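Local structure of DNA repair protein rhp9/CRB2 (Schizosaccharomyces pombe, 2FHD) at residues A14-L28 with V44-Q58. The protein probably recognises methylated histone H4 through its tandem tudor domains, as part of the DNA damage response. Numbering follows the deposited sequence.
Sequences AFFKGYPSFYYPATL and VQFDDATMSTVNSNQ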
ATOM      1  N   ALA A  14      -5.917 -17.830  -6.154  1.00 22.59           N
ATOM      2  CA  ALA A  14      -6.556 -17.335  -4.994  1.00 22.40           C
ATOM      3  C   ALA A  14      -7.944 -16.897  -5.464  1.00 24.58           C
ATOM      4  O   ALA A  14      -8.111 -16.407  -6.590  1.00 24.22           O
ATOM      5  CB  ALA A  14      -5.724 -16.177  -4.411  1.00 20.13           C
ATOM      6  N   PHE A  15      -8.949 -17.074  -4.605  1.00 27.08           N
ATOM      7  CA  PHE A  15     -10.316 -16.667  -4.938  1.00 29.26           C
ATOM      8  C   PHE A  15     -10.430 -15.159  -4.915  1.00 31.78           C
ATOM      9  O   PHE A  15     -10.148 -14.554  -3.882  1.00 32.95           O
ATOM     10  CB  PHE A  15     -11.269 -17.222  -3.902  1.00 27.93           C
ATOM     11  CG  PHE A  15     -12.711 -16.801  -4.085  1.00 27.98           C
ATOM     12  CD1 PHE A  15     -13.481 -17.315  -5.123  1.00 27.96           C
ATOM     13  CD2 PHE A  15     -13.316 -15.898  -3.185  1.00 28.92           C
ATOM     14  CE1 PHE A  15     -14.855 -16.944  -5.279  1.00 28.02           C
ATOM     15  CE2 PHE A  15     -14.699 -15.501  -3.348  1.00 29.59           C
ATOM     16  CZ  PHE A  15     -15.474 -16.064  -4.358  1.00 23.88           C
ATOM     17  N   PHE A  16     -10.858 -14.570  -6.022  1.00 33.93           N
ATOM     18  CA  PHE A  16     -11.074 -13.154  -6.091  1.00 36.35           C
ATOM     19  C   PHE A  16     -12.494 -12.838  -5.641  1.00 38.73           C
ATOM     20  O   PHE A  16     -13.478 -13.249  -6.273  1.00 38.01           O
ATOM     21  CB  PHE A  16     -10.765 -12.619  -7.493  1.00 37.34           C
ATOM     22  CG  PHE A  16     -11.006 -11.141  -7.633  1.00 38.76           C
ATOM     23  CD1 PHE A  16     -10.121 -10.222  -7.072  1.00 41.19           C
ATOM     24  CD2 PHE A  16     -12.143 -10.664  -8.304  1.00 40.84           C
ATOM     25  CE1 PHE A  16     -10.350  -8.814  -7.187  1.00 43.17           C
ATOM     26  CE2 PHE A  16     -12.375  -9.277  -8.436  1.00 41.94           C
ATOM     27  CZ  PHE A  16     -11.460  -8.350  -7.860  1.00 39.33           C
ATOM     28  N   LYS A  17     -12.553 -12.098  -4.527  1.00 42.81           N
ATOM     29  CA  LYS A  17     -13.747 -11.896  -3.688  1.00 47.15           C
ATOM     30  C   LYS A  17     -14.688 -10.808  -4.211  1.00 50.10           C
ATOM     31  O   LYS A  17     -15.882 -10.775  -3.820  1.00 50.73           O
ATOM     32  CB  LYS A  17     -13.334 -11.619  -2.233  1.00 47.41           C
ATOM     33  CG  LYS A  17     -13.135 -12.915  -1.379  1.00 48.46           C
ATOM     34  CD  LYS A  17     -12.254 -12.798  -0.162  1.00 46.57           C
ATOM     35  CE  LYS A  17     -12.332 -11.452   0.435  1.00 48.07           C
ATOM     36  NZ  LYS A  17     -11.606 -11.501   1.728  1.00 50.92           N
ATOM     37  N   GLY A  18     -14.132  -9.951  -5.096  1.00 52.12           N
ATOM     38  CA  GLY A  18     -14.868  -8.988  -5.922  1.00 54.27           C
ATOM     39  C   GLY A  18     -15.638  -9.671  -7.041  1.00 55.84           C
ATOM     40  O   GLY A  18     -15.756 -10.905  -7.051  1.00 55.96           O
ATOM     41  N   TYR A  19     -16.141  -8.891  -8.008  1.00 57.92           N
ATOM     42  CA  TYR A  19     -17.357  -9.346  -8.722  1.00 59.70           C
ATOM     43  C   TYR A  19     -17.488  -9.610 -10.228  1.00 57.61           C
ATOM     44  O   TYR A  19     -18.533  -9.262 -10.818  1.00 59.65           O
ATOM     45  CB  TYR A  19     -18.620  -8.609  -8.210  1.00 63.00           C
ATOM     46  CG  TYR A  19     -19.484  -9.425  -7.233  1.00 68.12           C
ATOM     47  CD1 TYR A  19     -20.881  -9.159  -7.095  1.00 71.35           C
ATOM     48  CD2 TYR A  19     -18.914 -10.470  -6.462  1.00 69.94           C
ATOM     49  CE1 TYR A  19     -21.674  -9.901  -6.200  1.00 72.49           C
ATOM     50  CE2 TYR A  19     -19.690 -11.213  -5.566  1.00 72.05           C
ATOM     51  CZ  TYR A  19     -21.061 -10.929  -5.438  1.00 71.35           C
ATOM     52  OH  TYR A  19     -21.793 -11.685  -4.552  1.00 69.86           O
ATOM     53  N   PRO A  20     -16.442 -10.174 -10.869  1.00 54.16           N
ATOM     54  CA  PRO A  20     -16.660 -11.547 -11.445  1.00 48.79           C
ATOM     55  C   PRO A  20     -15.912 -12.551 -10.468  1.00 45.55           C
ATOM     56  O   PRO A  20     -14.730 -12.325 -10.184  1.00 45.15           O
ATOM     57  CB  PRO A  20     -15.974 -11.437 -12.834  1.00 49.83           C
ATOM     58  CG  PRO A  20     -14.682 -10.498 -12.530  1.00 52.09           C
ATOM     59  CD  PRO A  20     -15.147  -9.570 -11.296  1.00 54.75           C
ATOM     60  N   SER A  21     -16.581 -13.596  -9.957  0.50 43.71           N
ATOM     61  CA  SER A  21     -15.896 -14.496  -8.996  0.50 42.41           C
ATOM     62  C   SER A  21     -15.177 -15.667  -9.656  0.50 38.38           C
ATOM     63  O   SER A  21     -15.816 -16.606 -10.119  0.50 38.28           O
ATOM     64  CB  SER A  21     -16.775 -14.959  -7.798  0.50 42.22           C
ATOM     65  OG  SER A  21     -18.169 -14.973  -8.068  0.50 44.37           O
ATOM     66  N   PHE A  22     -13.845 -15.582  -9.704  1.00 34.87           N
ATOM     67  CA  PHE A  22     -13.015 -16.642 -10.238  1.00 30.76           C
ATOM     68  C   PHE A  22     -11.793 -16.752  -9.350  1.00 28.78           C
ATOM     69  O   PHE A  22     -11.531 -15.839  -8.585  1.00 29.38           O
ATOM     70  CB  PHE A  22     -12.615 -16.328 -11.699  1.00 29.17           C
ATOM     71  CG  PHE A  22     -13.731 -16.484 -12.687  1.00 29.10           C
ATOM     72  CD1 PHE A  22     -14.029 -17.737 -13.236  1.00 26.38           C
ATOM     73  CD2 PHE A  22     -14.473 -15.361 -13.134  1.00 29.51           C
ATOM     74  CE1 PHE A  22     -15.049 -17.867 -14.186  1.00 24.51           C
ATOM     75  CE2 PHE A  22     -15.536 -15.517 -14.061  1.00 24.89           C
ATOM     76  CZ  PHE A  22     -15.815 -16.745 -14.570  1.00 21.92           C
ATOM     77  N   TYR A  23     -11.070 -17.868  -9.411  1.00 26.56           N
ATOM     78  CA  TYR A  23      -9.677 -17.975  -8.929  1.00 25.06           C
ATOM     79  C   TYR A  23      -8.677 -17.423  -9.933  1.00 25.34           C
ATOM     80  O   TYR A  23      -8.701 -17.784 -11.142  1.00 25.53           O
ATOM     81  CB  TYR A  23      -9.271 -19.425  -8.641  1.00 24.18           C
ATOM     82  CG  TYR A  23      -9.824 -19.939  -7.313  1.00 25.39           C
ATOM     83  CD1 TYR A  23     -11.208 -20.148  -7.154  1.00 26.63           C
ATOM     84  CD2 TYR A  23      -8.997 -20.189  -6.230  1.00 22.28           C
ATOM     85  CE1 TYR A  23     -11.760 -20.582  -5.974  1.00 25.43           C
ATOM     86  CE2 TYR A  23      -9.546 -20.627  -4.998  1.00 24.25           C
ATOM     87  CZ  TYR A  23     -10.928 -20.834  -4.904  1.00 26.89           C
ATOM     88  OH  TYR A  23     -11.516 -21.298  -3.764  1.00 27.53           O
ATOM     89  N   TYR A  24      -7.786 -16.571  -9.464  1.00 23.90           N
ATOM     90  CA  TYR A  24      -6.770 -16.035 -10.357  1.00 24.02           C
ATOM     91  C   TYR A  24      -5.377 -16.312  -9.824  1.00 23.57           C
ATOM     92  O   TYR A  24      -5.220 -16.528  -8.606  1.00 24.01           O
ATOM     93  CB  TYR A  24      -6.929 -14.520 -10.526  1.00 24.00           C
ATOM     94  CG  TYR A  24      -8.145 -14.079 -11.286  1.00 24.91           C
ATOM     95  CD1 TYR A  24      -8.163 -14.004 -12.660  1.00 28.63           C
ATOM     96  CD2 TYR A  24      -9.291 -13.697 -10.614  1.00 31.38           C
ATOM     97  CE1 TYR A  24      -9.343 -13.591 -13.354  1.00 27.27           C
ATOM     98  CE2 TYR A  24     -10.412 -13.272 -11.253  1.00 29.09           C
ATOM     99  CZ  TYR A  24     -10.457 -13.221 -12.622  1.00 28.46           C
ATOM    100  OH  TYR A  24     -11.650 -12.742 -13.222  1.00 30.95           O
ATOM    101  N   PRO A  25      -4.350 -16.211 -10.697  1.00 23.58           N
ATOM    102  CA  PRO A  25      -2.918 -16.267 -10.249  1.00 22.32           C
ATOM    103  C   PRO A  25      -2.579 -15.135  -9.234  1.00 22.91           C
ATOM    104  O   PRO A  25      -2.953 -13.984  -9.426  1.00 21.74           O
ATOM    105  CB  PRO A  25      -2.132 -16.111 -11.576  1.00 21.46           C
ATOM    106  CG  PRO A  25      -3.084 -16.619 -12.666  1.00 22.42           C
ATOM    107  CD  PRO A  25      -4.444 -16.052 -12.173  1.00 23.09           C
ATOM    108  N   ALA A  26      -1.860 -15.449  -8.160  1.00 22.92           N
ATOM    109  CA  ALA A  26      -1.513 -14.409  -7.220  1.00 21.52           C
ATOM    110  C   ALA A  26      -0.226 -14.913  -6.586  1.00 22.67           C
ATOM    111  O   ALA A  26       0.197 -16.070  -6.824  1.00 23.69           O
ATOM    112  CB  ALA A  26      -2.592 -14.308  -6.224  1.00 19.78           C
ATOM    113  N   THR A  27       0.386 -14.067  -5.772  1.00 23.43           N
ATOM    114  CA  THR A  27       1.479 -14.421  -4.886  1.00 24.43           C
ATOM    115  C   THR A  27       1.004 -14.439  -3.419  1.00 24.29           C
ATOM    116  O   THR A  27       0.349 -13.499  -2.936  1.00 23.74           O
ATOM    117  CB  THR A  27       2.538 -13.362  -5.100  1.00 25.74           C
ATOM    118  OG1 THR A  27       2.946 -13.444  -6.478  1.00 27.15           O
ATOM    119  CG2 THR A  27       3.802 -13.576  -4.213  1.00 27.87           C
ATOM    120  N   LEU A  28       1.255 -15.547  -2.729  1.00 24.82           N
ATOM    121  CA  LEU A  28       1.098 -15.619  -1.272  1.00 24.28           C
ATOM    122  C   LEU A  28       2.157 -14.695  -0.584  1.00 24.17           C
ATOM    123  O   LEU A  28       3.374 -14.920  -0.700  1.00 23.00           O
ATOM    124  CB  LEU A  28       1.234 -17.073  -0.772  1.00 25.19           C
ATOM    125  CG  LEU A  28       1.069 -17.366   0.740  1.00 25.87           C
ATOM    126  CD1 LEU A  28      -0.122 -16.611   1.292  1.00 28.58           C
ATOM    127  CD2 LEU A  28       1.028 -18.873   1.117  1.00 26.52           C
ATOM    128  N   VAL A  44      -2.677 -12.229  -0.018  1.00 21.75           N
ATOM    129  CA  VAL A  44      -2.357 -12.644  -1.359  1.00 22.59           C
ATOM    130  C   VAL A  44      -2.354 -11.366  -2.218  1.00 23.08           C
ATOM    131  O   VAL A  44      -3.066 -10.414  -1.940  1.00 21.96           O
ATOM    132  CB  VAL A  44      -3.456 -13.691  -1.687  1.00 22.28           C
ATOM    133  CG1 VAL A  44      -4.471 -13.252  -2.649  1.00 19.54           C
ATOM    134  CG2 VAL A  44      -3.016 -15.177  -1.573  1.00 18.49           C
ATOM    135  N   GLN A  45      -1.488 -11.347  -3.236  1.00 25.29           N
ATOM    136  CA  GLN A  45      -1.424 -10.255  -4.240  1.00 24.54           C
ATOM    137  C   GLN A  45      -1.744 -10.734  -5.699  1.00 25.03           C
ATOM    138  O   GLN A  45      -1.112 -11.593  -6.228  1.00 23.89           O
ATOM    139  CB  GLN A  45      -0.042  -9.620  -4.194  1.00 23.60           C
ATOM    140  CG  GLN A  45      -0.002  -8.280  -4.840  1.00 25.19           C
ATOM    141  CD  GLN A  45       1.365  -7.593  -4.677  1.00 30.51           C
ATOM    142  OE1 GLN A  45       2.432  -8.226  -4.652  1.00 30.93           O
ATOM    143  NE2 GLN A  45       1.321  -6.297  -4.574  1.00 31.83           N
ATOM    144  N   PHE A  46      -2.736 -10.136  -6.343  1.00 26.51           N
ATOM    145  CA  PHE A  46      -3.048 -10.451  -7.728  1.00 26.44           C
ATOM    146  C   PHE A  46      -2.022  -9.768  -8.658  1.00 28.05           C
ATOM    147  O   PHE A  46      -1.180  -8.968  -8.206  1.00 28.55           O
ATOM    148  CB  PHE A  46      -4.505 -10.056  -7.961  1.00 24.60           C
ATOM    149  CG  PHE A  46      -5.446 -10.944  -7.212  1.00 25.48           C
ATOM    150  CD1 PHE A  46      -5.651 -12.282  -7.643  1.00 21.32           C
ATOM    151  CD2 PHE A  46      -6.028 -10.519  -5.998  1.00 27.65           C
ATOM    152  CE1 PHE A  46      -6.513 -13.135  -6.937  1.00 23.31           C
ATOM    153  CE2 PHE A  46      -6.906 -11.389  -5.253  1.00 26.81           C
ATOM    154  CZ  PHE A  46      -7.151 -12.686  -5.737  1.00 26.18           C
ATOM    155  N   ASP A  47      -2.065 -10.124  -9.914  1.00 28.04           N
ATOM    156  CA  ASP A  47      -1.008  -9.748 -10.872  1.00 30.66           C
ATOM    157  C   ASP A  47      -1.160  -8.250 -11.264  1.00 31.50           C
ATOM    158  O   ASP A  47      -0.203  -7.649 -11.741  1.00 30.87           O
ATOM    159  CB  ASP A  47      -0.975 -10.719 -12.099  1.00 28.64           C
ATOM    160  CG  ASP A  47      -0.435 -12.138 -11.716  1.00 31.45           C
ATOM    161  OD1 ASP A  47       0.138 -12.284 -10.592  1.00 33.05           O
ATOM    162  OD2 ASP A  47      -0.563 -13.122 -12.520  1.00 33.09           O
ATOM    163  N   ASP A  48      -2.327  -7.647 -10.990  1.00 31.53           N
ATOM    164  CA  ASP A  48      -2.459  -6.186 -11.097  1.00 32.94           C
ATOM    165  C   ASP A  48      -2.033  -5.468  -9.795  1.00 34.24           C
ATOM    166  O   ASP A  48      -2.302  -4.290  -9.647  1.00 36.49           O
ATOM    167  CB  ASP A  48      -3.851  -5.771 -11.438  1.00 31.86           C
ATOM    168  CG  ASP A  48      -4.849  -6.147 -10.349  1.00 38.24           C
ATOM    169  OD1 ASP A  48      -4.476  -6.460  -9.190  1.00 38.90           O
ATOM    170  OD2 ASP A  48      -6.059  -6.091 -10.627  1.00 43.47           O
ATOM    171  N   ALA A  49      -1.341  -6.163  -8.895  1.00 33.66           N
ATOM    172  CA  ALA A  49      -0.949  -5.684  -7.578  1.00 34.10           C
ATOM    173  C   ALA A  49      -2.026  -5.476  -6.517  1.00 33.67           C
ATOM    174  O   ALA A  49      -1.706  -5.140  -5.422  1.00 34.68           O
ATOM    175  CB  ALA A  49       0.128  -4.488  -7.618  1.00 33.78           C
ATOM    176  N   THR A  50      -3.285  -5.682  -6.821  1.00 34.09           N
ATOM    177  CA  THR A  50      -4.330  -5.746  -5.790  1.00 35.31           C
ATOM    178  C   THR A  50      -4.042  -6.828  -4.746  1.00 34.83           C
ATOM    179  O   THR A  50      -3.664  -7.973  -5.080  1.00 33.87           O
ATOM    180  CB  THR A  50      -5.679  -6.059  -6.402  1.00 35.51           C
ATOM    181  OG1 THR A  50      -5.999  -4.992  -7.287  1.00 42.17           O
ATOM    182  CG2 THR A  50      -6.801  -6.082  -5.311  1.00 40.96           C
HETATM  183  N   MSE A  51      -4.303  -6.453  -3.506  1.00 33.77           N
HETATM  184  CA  MSE A  51      -3.988  -7.173  -2.305  1.00 35.41           C
HETATM  185  C   MSE A  51      -5.320  -7.699  -1.719  1.00 33.52           C
HETATM  186  O   MSE A  51      -6.330  -6.977  -1.694  1.00 31.61           O
HETATM  187  CB  MSE A  51      -3.427  -6.109  -1.345  1.00 38.07           C
HETATM  188  CG  MSE A  51      -2.276  -6.378  -0.519  1.00 45.35           C
HETATM  189 SE   MSE A  51      -0.697  -7.265  -1.242  1.00 68.24          SE
HETATM  190  CE  MSE A  51       0.840  -5.762  -1.186  1.00 52.56           C
ATOM    191  N   SER A  52      -5.334  -8.922  -1.195  1.00 30.33           N
ATOM    192  CA  SER A  52      -6.548  -9.427  -0.598  1.00 28.01           C
ATOM    193  C   SER A  52      -6.245 -10.454   0.485  1.00 27.07           C
ATOM    194  O   SER A  52      -5.216 -11.090   0.455  1.00 27.86           O
ATOM    195  CB  SER A  52      -7.381 -10.059  -1.701  1.00 27.65           C
ATOM    196  OG  SER A  52      -8.624 -10.417  -1.196  1.00 32.08           O
ATOM    197  N   THR A  53      -7.124 -10.596   1.461  1.00 26.21           N
ATOM    198  CA  THR A  53      -6.973 -11.585   2.536  1.00 26.75           C
ATOM    199  C   THR A  53      -8.036 -12.698   2.405  1.00 25.95           C
ATOM    200  O   THR A  53      -9.216 -12.359   2.317  1.00 26.29           O
ATOM    201  CB  THR A  53      -7.106 -10.905   3.905  1.00 26.99           C
ATOM    202  OG1 THR A  53      -6.062  -9.941   3.974  1.00 29.60           O
ATOM    203  CG2 THR A  53      -6.816 -11.929   5.096  1.00 24.97           C
ATOM    204  N   VAL A  54      -7.645 -13.971   2.346  1.00 23.45           N
ATOM    205  CA  VAL A  54      -8.598 -15.029   1.988  1.00 23.24           C
ATOM    206  C   VAL A  54      -8.460 -16.123   3.009  1.00 25.45           C
ATOM    207  O   VAL A  54      -7.413 -16.221   3.670  1.00 25.89           O
ATOM    208  CB  VAL A  54      -8.319 -15.656   0.534  1.00 23.04           C
ATOM    209  CG1 VAL A  54      -8.547 -14.621  -0.543  1.00 21.03           C
ATOM    210  CG2 VAL A  54      -6.922 -16.325   0.411  1.00 18.02           C
ATOM    211  N   ASN A  55      -9.474 -16.964   3.157  1.00 26.83           N
ATOM    212  CA  ASN A  55      -9.271 -18.115   4.030  1.00 28.92           C
ATOM    213  C   ASN A  55      -8.612 -19.293   3.326  1.00 29.41           C
ATOM    214  O   ASN A  55      -8.357 -19.232   2.095  1.00 27.37           O
ATOM    215  CB  ASN A  55     -10.568 -18.540   4.738  1.00 29.55           C
ATOM    216  CG  ASN A  55     -11.665 -18.948   3.794  1.00 34.88           C
ATOM    217  OD1 ASN A  55     -11.551 -19.902   2.997  1.00 38.52           O
ATOM    218  ND2 ASN A  55     -12.816 -18.254   3.927  1.00 39.73           N
ATOM    219  N   SER A  56      -8.402 -20.389   4.087  1.00 29.90           N
ATOM    220  CA  SER A  56      -7.661 -21.579   3.608  1.00 30.19           C
ATOM    221  C   SER A  56      -8.489 -22.367   2.597  1.00 29.35           C
ATOM    222  O   SER A  56      -7.980 -23.196   1.896  1.00 28.69           O
ATOM    223  CB  SER A  56      -7.311 -22.496   4.773  1.00 30.67           C
ATOM    224  OG  SER A  56      -8.504 -23.181   5.174  1.00 35.73           O
ATOM    225  N   ASN A  57      -9.786 -22.095   2.556  1.00 28.39           N
ATOM    226  CA  ASN A  57     -10.681 -22.591   1.533  1.00 29.19           C
ATOM    227  C   ASN A  57     -10.689 -21.750   0.229  1.00 27.65           C
ATOM    228  O   ASN A  57     -11.441 -22.040  -0.678  1.00 26.66           O
ATOM    229  CB  ASN A  57     -12.121 -22.504   2.065  1.00 30.92           C
ATOM    230  CG  ASN A  57     -12.465 -23.625   3.029  1.00 36.98           C
ATOM    231  OD1 ASN A  57     -11.848 -24.695   3.042  1.00 44.43           O
ATOM    232  ND2 ASN A  57     -13.434 -23.362   3.879  1.00 43.05           N
ATOM    233  N   GLN A  58      -9.896 -20.705   0.165  1.00 25.03           N
ATOM    234  CA  GLN A  58      -9.982 -19.819  -0.957  1.00 24.35           C
ATOM    235  C   GLN A  58      -8.636 -19.711  -1.673  1.00 24.35           C
ATOM    236  O   GLN A  58      -8.434 -18.752  -2.409  1.00 24.29           O
ATOM    237  CB  GLN A  58     -10.468 -18.460  -0.459  1.00 24.63           C
ATOM    238  CG  GLN A  58     -11.981 -18.444  -0.148  1.00 22.80           C
ATOM    239  CD  GLN A  58     -12.400 -17.142   0.604  1.00 25.99           C
ATOM    240  OE1 GLN A  58     -11.637 -16.582   1.370  1.00 27.41           O
ATOM    241  NE2 GLN A  58     -13.587 -16.670   0.341  1.00 23.50           N
TER
HETATM  242  O   HOH W   1     -10.568 -23.479  -2.889  0.50 17.35           O
HETATM  243  O   HOH W   2      -3.978 -12.266 -11.079  1.00 26.03           O
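Phe46 reaches from strand 41-46 across to 14-28 within the first tudor domain and meets six residues there. Its CB carries the ring back beside its own backbone N (chi1 -69°), which turns it toward 14-28. Along one side of the ring, CD1 lies 3.9 Å from Tyr24 CB and also touches the methyl of Ala26 and the carbonyl of Pro25; CE1 points its C-H edge at the Ala14 carbonyl, with Ala14 O 3.7 Å away and near the ring plane. At the tip, CZ packs on the CB atoms of Ala14 and Phe16 and touches the Phe15 carbonyl. On the other side, CE2 takes the edge of Phe16 over the ring face, Phe16 CD1 to Phe46 CE2 3.9 Å, in a T-shaped stack with planes at 87°. Next to it, Val44 CG1 presses on Ala14 CB at 3.6 Å, and Val44 also packs on Val12 and Ile59. Strands 23-28 and 44-46 run antiparallel, and Thr27 and Gln45 form a hydrogen-bonded pair through reciprocal N-H to O bonds. Within the type I turn from Phe46 to Ala49, a water accepts from Asp47 N and donates to Pro25 O, while the Asp47 carboxylate forms a salt bridge with Arg11. At the far end the chain closes on strand 11-15: Phe15 N donates to Gln58 O at 2.8 Å, and the Gln58 amide lies beside the Phe15 ring, planes 17° apart. Gln58 OE1 accepts from Asn55 N (2.8 Å), fixing the amide's position, and Lys17 NZ reaches Thr53 O at 2.6 Å, nearly along the C=O axis. The two segments of this SH3-like tudor domain are thus joined by an apolar centre around Phe46, with backbone hydrogen bonds at its margins, and charged Lys17 is held by a neutral carbonyl.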